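Local structure of LacI family transcription regulator (4O5A) at residues R69-V74 with Y104-R109; L95-E100 with S307-A312. The protein probably controls transcription as a LacI-family repressor-like regulator, pairing a DNA-binding helix-turn-helix with an effector-sensing core of the periplasmic-binding-protein type. All coordinates share one frame; numbering follows the deposited sequence.

Contact 1. Residues R69-V74 with Y104-R109; sequences RRIGLV and YSLLVR
Strands 70-76 and 105-111 form the two ends of a right-handed beta-alpha-beta crossover through helix 88-99, and Arg69-Val74 and Tyr104-Arg109 take in their parallel, adjacent starts, each with one residue before the strand. Five backbone hydrogen bonds join them, from Ser105 N to Arg69 O (2.9 Å) through to Arg109 N and Leu73 O (3.1 Å). At the start Tyr104 lays its ring face under the backbone of Arg69: Arg69 CA sits over the ring centre, 3.5 Å from the centroid, a CH-pi contact. The Arg69 side chain crosses Tyr104 at about a right angle, and ring atom CE1 lies over one guanidinium face, 3.7 Å from Arg69 NH1, which bonds Arg102 O. Ile71 CD1 meets Tyr104 CD2 at 3.9 Å. An alanine in place of Tyr104 would probably leave Arg69 CA, Ile71 CD1 and one guanidinium face without their aromatic partner. Further along, Leu106, its CG anti to the backbone N (chi1 -167°), touches Ile71 CB through CD1 and Leu73 CD2 through CD2. Helices 304-320 and 88-99 pack against Ile71 and helix 116-127 against Val74; strand 132-135 flanks strand 70-76, while Leu106-Val108 pair antiparallel with a strand of the second subunit.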
loop_
_atom_site.group_PDB
_atom_site.type_symbol
_atom_site.label_atom_id
_atom_site.label_comp_id
_atom_site.label_asym_id
_atom_site.label_seq_id
_atom_site.Cartn_x
_atom_site.Cartn_y
_atom_site.Cartn_z
ATOM N N ARG A 69 -1.474 13.584 -24.147
ATOM C CA ARG A 69 -0.398 12.916 -23.415
ATOM C C ARG A 69 -0.805 12.526 -22.001
ATOM O O ARG A 69 0.016 12.548 -21.085
ATOM C CB ARG A 69 0.893 13.745 -23.421
ATOM C CG ARG A 69 1.279 14.224 -24.817
ATOM C CD ARG A 69 2.731 14.662 -24.892
ATOM N NE ARG A 69 3.605 13.507 -25.079
ATOM C CZ ARG A 69 3.839 12.923 -26.255
ATOM N NH1 ARG A 69 4.639 11.870 -26.324
ATOM N NH2 ARG A 69 3.271 13.386 -27.364
ATOM N N ARG A 70 -2.076 12.165 -21.839
ATOM C CA ARG A 70 -2.612 11.722 -20.552
ATOM C C ARG A 70 -3.342 10.408 -20.725
ATOM O O ARG A 70 -3.970 10.172 -21.760
ATOM C CB ARG A 70 -3.581 12.767 -19.968
ATOM C CG ARG A 70 -2.927 14.093 -19.616
ATOM C CD ARG A 70 -3.882 15.029 -18.896
ATOM N NE ARG A 70 -4.907 15.605 -19.767
ATOM C CZ ARG A 70 -4.754 16.727 -20.465
ATOM N NH1 ARG A 70 -3.605 17.385 -20.418
ATOM N NH2 ARG A 70 -5.744 17.191 -21.223
ATOM N N ILE A 71 -3.234 9.554 -19.711
ATOM C CA ILE A 71 -3.984 8.311 -19.633
ATOM C C ILE A 71 -4.911 8.480 -18.448
ATOM O O ILE A 71 -4.457 8.870 -17.372
ATOM C CB ILE A 71 -3.060 7.119 -19.297
ATOM C CG1 ILE A 71 -1.920 7.004 -20.308
ATOM C CG2 ILE A 71 -3.867 5.827 -19.167
ATOM C CD1 ILE A 71 -2.372 6.732 -21.731
ATOM N N GLY A 72 -6.200 8.188 -18.615
ATOM C CA GLY A 72 -7.126 8.333 -17.499
ATOM C C GLY A 72 -7.302 7.085 -16.651
ATOM O O GLY A 72 -7.388 5.963 -17.175
ATOM N N LEU A 73 -7.357 7.280 -15.335
ATOM C CA LEU A 73 -7.609 6.205 -14.382
ATOM C C LEU A 73 -8.534 6.706 -13.301
ATOM O O LEU A 73 -8.220 7.681 -12.613
ATOM C CB LEU A 73 -6.294 5.718 -13.751
ATOM C CG LEU A 73 -6.427 4.699 -12.618
ATOM C CD1 LEU A 73 -7.154 3.452 -13.100
ATOM C CD2 LEU A 73 -5.056 4.337 -12.092
ATOM N N VAL A 74 -9.682 6.057 -13.144
ATOM C CA VAL A 74 -10.546 6.381 -12.016
ATOM C C VAL A 74 -10.350 5.346 -10.919
ATOM O O VAL A 74 -10.516 4.149 -11.149
ATOM C CB VAL A 74 -12.028 6.466 -12.415
ATOM C CG1 VAL A 74 -12.865 6.874 -11.215
ATOM C CG2 VAL A 74 -12.214 7.485 -13.528
ATOM N N TYR A 104 4.332 10.906 -21.053
ATOM C CA TYR A 104 2.913 10.815 -20.784
ATOM C C TYR A 104 2.708 10.915 -19.281
ATOM O O TYR A 104 3.626 10.627 -18.509
ATOM C CB TYR A 104 2.378 9.471 -21.295
ATOM C CG TYR A 104 1.652 9.592 -22.613
ATOM C CD1 TYR A 104 2.325 9.934 -23.767
ATOM C CD2 TYR A 104 0.283 9.375 -22.693
ATOM C CE1 TYR A 104 1.662 10.057 -24.977
ATOM C CE2 TYR A 104 -0.391 9.490 -23.899
ATOM C CZ TYR A 104 0.304 9.832 -25.030
ATOM O OH TYR A 104 -0.343 9.961 -26.236
ATOM N N SER A 105 1.502 11.310 -18.876
ATOM C CA SER A 105 1.131 11.405 -17.460
ATOM C C SER A 105 -0.107 10.563 -17.208
ATOM O O SER A 105 -0.854 10.250 -18.133
ATOM C CB SER A 105 0.783 12.849 -17.073
ATOM O OG SER A 105 1.835 13.751 -17.320
ATOM N N LEU A 106 -0.340 10.224 -15.946
ATOM C CA LEU A 106 -1.566 9.544 -15.557
ATOM C C LEU A 106 -2.504 10.584 -14.944
ATOM O O LEU A 106 -2.105 11.326 -14.033
ATOM C CB LEU A 106 -1.239 8.494 -14.502
ATOM C CG LEU A 106 -2.288 7.447 -14.138
ATOM C CD1 LEU A 106 -2.469 6.464 -15.291
ATOM C CD2 LEU A 106 -1.880 6.709 -12.855
ATOM N N LEU A 107 -3.741 10.639 -15.428
ATOM C CA LEU A 107 -4.721 11.561 -14.866
ATOM C C LEU A 107 -5.636 10.751 -13.948
ATOM O O LEU A 107 -6.320 9.832 -14.401
ATOM C CB LEU A 107 -5.530 12.233 -15.976
ATOM C CG LEU A 107 -6.404 13.404 -15.515
ATOM C CD1 LEU A 107 -5.547 14.606 -15.138
ATOM C CD2 LEU A 107 -7.420 13.783 -16.580
ATOM N N VAL A 108 -5.633 11.085 -12.662
ATOM C CA VAL A 108 -6.325 10.275 -11.665
ATOM C C VAL A 108 -7.517 11.005 -11.086
ATOM O O VAL A 108 -7.396 12.133 -10.588
ATOM C CB VAL A 108 -5.384 9.880 -10.525
ATOM C CG1 VAL A 108 -6.147 9.107 -9.436
ATOM C CG2 VAL A 108 -4.232 9.053 -11.057
ATOM N N ARG A 109 -8.681 10.365 -11.157
ATOM C CA ARG A 109 -9.842 10.855 -10.442
ATOM C C ARG A 109 -10.379 9.773 -9.513
ATOM O O ARG A 109 -9.934 8.633 -9.563
ATOM C CB ARG A 109 -10.911 11.398 -11.395
ATOM C CG ARG A 109 -10.547 12.787 -11.909
ATOM C CD ARG A 109 -11.695 13.521 -12.573
ATOM N NE ARG A 109 -12.823 13.759 -11.688
ATOM C CZ ARG A 109 -13.826 14.583 -11.983
ATOM N NH1 ARG A 109 -13.816 15.245 -13.133
ATOM N NH2 ARG A 109 -14.830 14.754 -11.136
HETATM O O HOH W 1 2.199 14.551 -19.903
#

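Contact 2. Residues L95-E100 with S307-A312; sequences LGSALE and SGRLAA. With SO4 (sulfate ion), chain E.
Arg309 reaches Ser97 with its CG anti to the backbone N (chi1 -175°) and its chain extended from CG to NE, while Ser97 holds OG between its backbone N and carbonyl carbon (chi1 79°). Arg309 NH1 donates to Ser97 OG over 3.2 Å, with the hydroxyl oxygen near the guanidinium plane; a second bond, from NH1 to Ser97 O, is weak. The same hydroxyl is also hydrogen-bonded to Gly94 O, one turn back in its own helix, which helps fix its rotation. Alongside it passes the aliphatic part of Arg309, with CD 3.5 Å from Ser97 OG and CG near Ala98 CB. The rest of the guanidinium edge meets a sulfate ion, probably from the crystallisation liquor: Arg309 NE bonds sulfate O3 at 2.9 Å and NH2 bonds O4 at 3.0 Å. Gln313 NE2 also binds the sulfate, and Glu101 forms a salt bridge with Arg309 NH2, so the arginine charge is probably offset by Glu101 and, in this crystal, by the sulfate.

Helices 88-99 and 304-320 lie side by side here on one face of the parallel sheet that contains strand 70-76, in the periplasmic-binding-protein-like core, their short segments 7.1 Å apart at closest approach and inclined by 40°. Small residues permit this approach: Leu95 CA meets Gly308 O in a CA-H...O contact of 3.4 Å, and Gly308, having no CB, leaves room for Leu95 N. Leu95 CD2 reaches Gly308 O and the methyls of Ala311 and Ala312 beyond it. Ala312 points its methyl toward helix 88-99, where Ala98 CB stands 3.7 Å from Ala312 CB and Leu99 CD2 3.8 Å. Ala311 also touches Leu157, Leu159 and Leu171 of the sheet.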
loop_
_atom_site.group_PDB
_atom_site.type_symbol
_atom_site.label_atom_id
_atom_site.label_comp_id
_atom_site.label_asym_id
_atom_site.label_seq_id
_atom_site.Cartn_x
_atom_site.Cartn_y
_atom_site.Cartn_z
ATOM N N LEU A 95 3.129 1.477 -14.549
ATOM C CA LEU A 95 2.568 2.329 -15.596
ATOM C C LEU A 95 3.496 3.508 -15.861
ATOM O O LEU A 95 3.871 3.769 -17.005
ATOM C CB LEU A 95 1.190 2.878 -15.184
ATOM C CG LEU A 95 -0.034 1.966 -15.275
ATOM C CD1 LEU A 95 -1.148 2.513 -14.384
ATOM C CD2 LEU A 95 -0.536 1.853 -16.714
ATOM N N GLY A 96 3.878 4.206 -14.798
ATOM C CA GLY A 96 4.755 5.355 -14.918
ATOM C C GLY A 96 6.093 5.053 -15.566
ATOM O O GLY A 96 6.626 5.895 -16.286
ATOM N N SER A 97 6.633 3.853 -15.344
ATOM C CA SER A 97 7.941 3.515 -15.898
ATOM C C SER A 97 7.874 3.508 -17.414
ATOM O O SER A 97 8.866 3.781 -18.083
ATOM C CB SER A 97 8.476 2.179 -15.358
ATOM O OG SER A 97 7.897 1.048 -15.987
ATOM N N ALA A 98 6.694 3.218 -17.958
ATOM C CA ALA A 98 6.536 3.217 -19.410
ATOM C C ALA A 98 6.027 4.554 -19.949
ATOM O O ALA A 98 6.477 5.006 -21.010
ATOM C CB ALA A 98 5.641 2.067 -19.870
ATOM N N LEU A 99 5.100 5.183 -19.233
ATOM C CA LEU A 99 4.565 6.475 -19.671
ATOM C C LEU A 99 5.654 7.544 -19.705
ATOM O O LEU A 99 5.640 8.408 -20.579
ATOM C CB LEU A 99 3.395 6.925 -18.789
ATOM C CG LEU A 99 2.195 5.978 -18.792
ATOM C CD1 LEU A 99 1.178 6.450 -17.764
ATOM C CD2 LEU A 99 1.574 5.887 -20.200
ATOM N N GLU A 100 6.614 7.466 -18.778
ATOM C CA GLU A 100 7.694 8.461 -18.733
ATOM C C GLU A 100 8.574 8.419 -19.969
ATOM O O GLU A 100 9.127 9.447 -20.371
ATOM C CB GLU A 100 8.568 8.282 -17.494
ATOM C CG GLU A 100 7.914 8.759 -16.208
ATOM C CD GLU A 100 7.704 10.259 -16.181
ATOM O OE1 GLU A 100 8.576 10.997 -16.696
ATOM O OE2 GLU A 100 6.663 10.706 -15.634
ATOM N N SER A 307 3.256 -5.792 -14.980
ATOM C CA SER A 307 1.888 -5.721 -15.506
ATOM C C SER A 307 1.547 -4.276 -15.838
ATOM O O SER A 307 0.968 -3.969 -16.892
ATOM C CB SER A 307 0.881 -6.265 -14.491
ATOM O OG SER A 307 0.874 -7.681 -14.514
ATOM N N GLY A 308 1.928 -3.390 -14.935
ATOM C CA GLY A 308 1.671 -1.973 -15.107
ATOM C C GLY A 308 2.408 -1.465 -16.315
ATOM O O GLY A 308 1.866 -0.695 -17.097
ATOM N N ARG A 309 3.655 -1.891 -16.466
ATOM C CA ARG A 309 4.476 -1.446 -17.578
ATOM C C ARG A 309 3.877 -1.920 -18.900
ATOM O O ARG A 309 3.771 -1.156 -19.854
ATOM C CB ARG A 309 5.900 -1.965 -17.392
ATOM C CG ARG A 309 6.870 -1.471 -18.412
ATOM C CD ARG A 309 8.296 -1.824 -18.003
ATOM N NE ARG A 309 9.192 -1.591 -19.117
ATOM C CZ ARG A 309 9.618 -0.393 -19.494
ATOM N NH1 ARG A 309 9.232 0.692 -18.838
ATOM N NH2 ARG A 309 10.424 -0.287 -20.535
ATOM N N LEU A 310 3.462 -3.183 -18.947
ATOM C CA LEU A 310 2.858 -3.721 -20.151
ATOM C C LEU A 310 1.552 -3.001 -20.485
ATOM O O LEU A 310 1.266 -2.741 -21.650
ATOM C CB LEU A 310 2.607 -5.218 -19.985
ATOM C CG LEU A 310 2.339 -5.978 -21.274
ATOM C CD1 LEU A 310 3.377 -5.616 -22.340
ATOM C CD2 LEU A 310 2.368 -7.464 -20.983
ATOM N N ALA A 311 0.773 -2.668 -19.456
ATOM C CA ALA A 311 -0.512 -1.995 -19.660
ATOM C C ALA A 311 -0.319 -0.635 -20.328
ATOM O O ALA A 311 -1.052 -0.272 -21.247
ATOM C CB ALA A 311 -1.249 -1.830 -18.343
ATOM N N ALA A 312 0.669 0.112 -19.853
ATOM C CA ALA A 312 0.968 1.415 -20.434
ATOM C C ALA A 312 1.444 1.266 -21.876
ATOM O O ALA A 312 1.015 2.004 -22.775
ATOM C CB ALA A 312 2.000 2.133 -19.586
HETATM S S SO4 E . 10.319 -3.934 -21.862
HETATM O O1 SO4 E . 10.920 -5.251 -22.031
HETATM O O2 SO4 E . 9.659 -3.534 -23.101
HETATM O O3 SO4 E . 9.369 -3.971 -20.754
HETATM O O4 SO4 E . 11.371 -2.973 -21.557
#

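Contacts 1 and 2 lie about 12 Å apart between centres, in the same lobe of the core. Along the chain their segments alternate: strand 70-76, helix 88-99, strand 105-111 and, about 200 residues later, helix 304-320, which returns to the lobe after the chain has built most of the second sheet. Helix 88-99 is the connection between the two strands of contact 1 and one partner in contact 2. Leu99 ties them directly, its CD2 packing on Ile71 CG1 at 3.7 Å and its O probably hydrogen-bonded to Tyr104 N. Both contacts touch the second subunit: Glu100 forms a salt bridge with Arg109 of that subunit, and the reverse, placing this lobe's edge strand and Glu100 at the dimer interface.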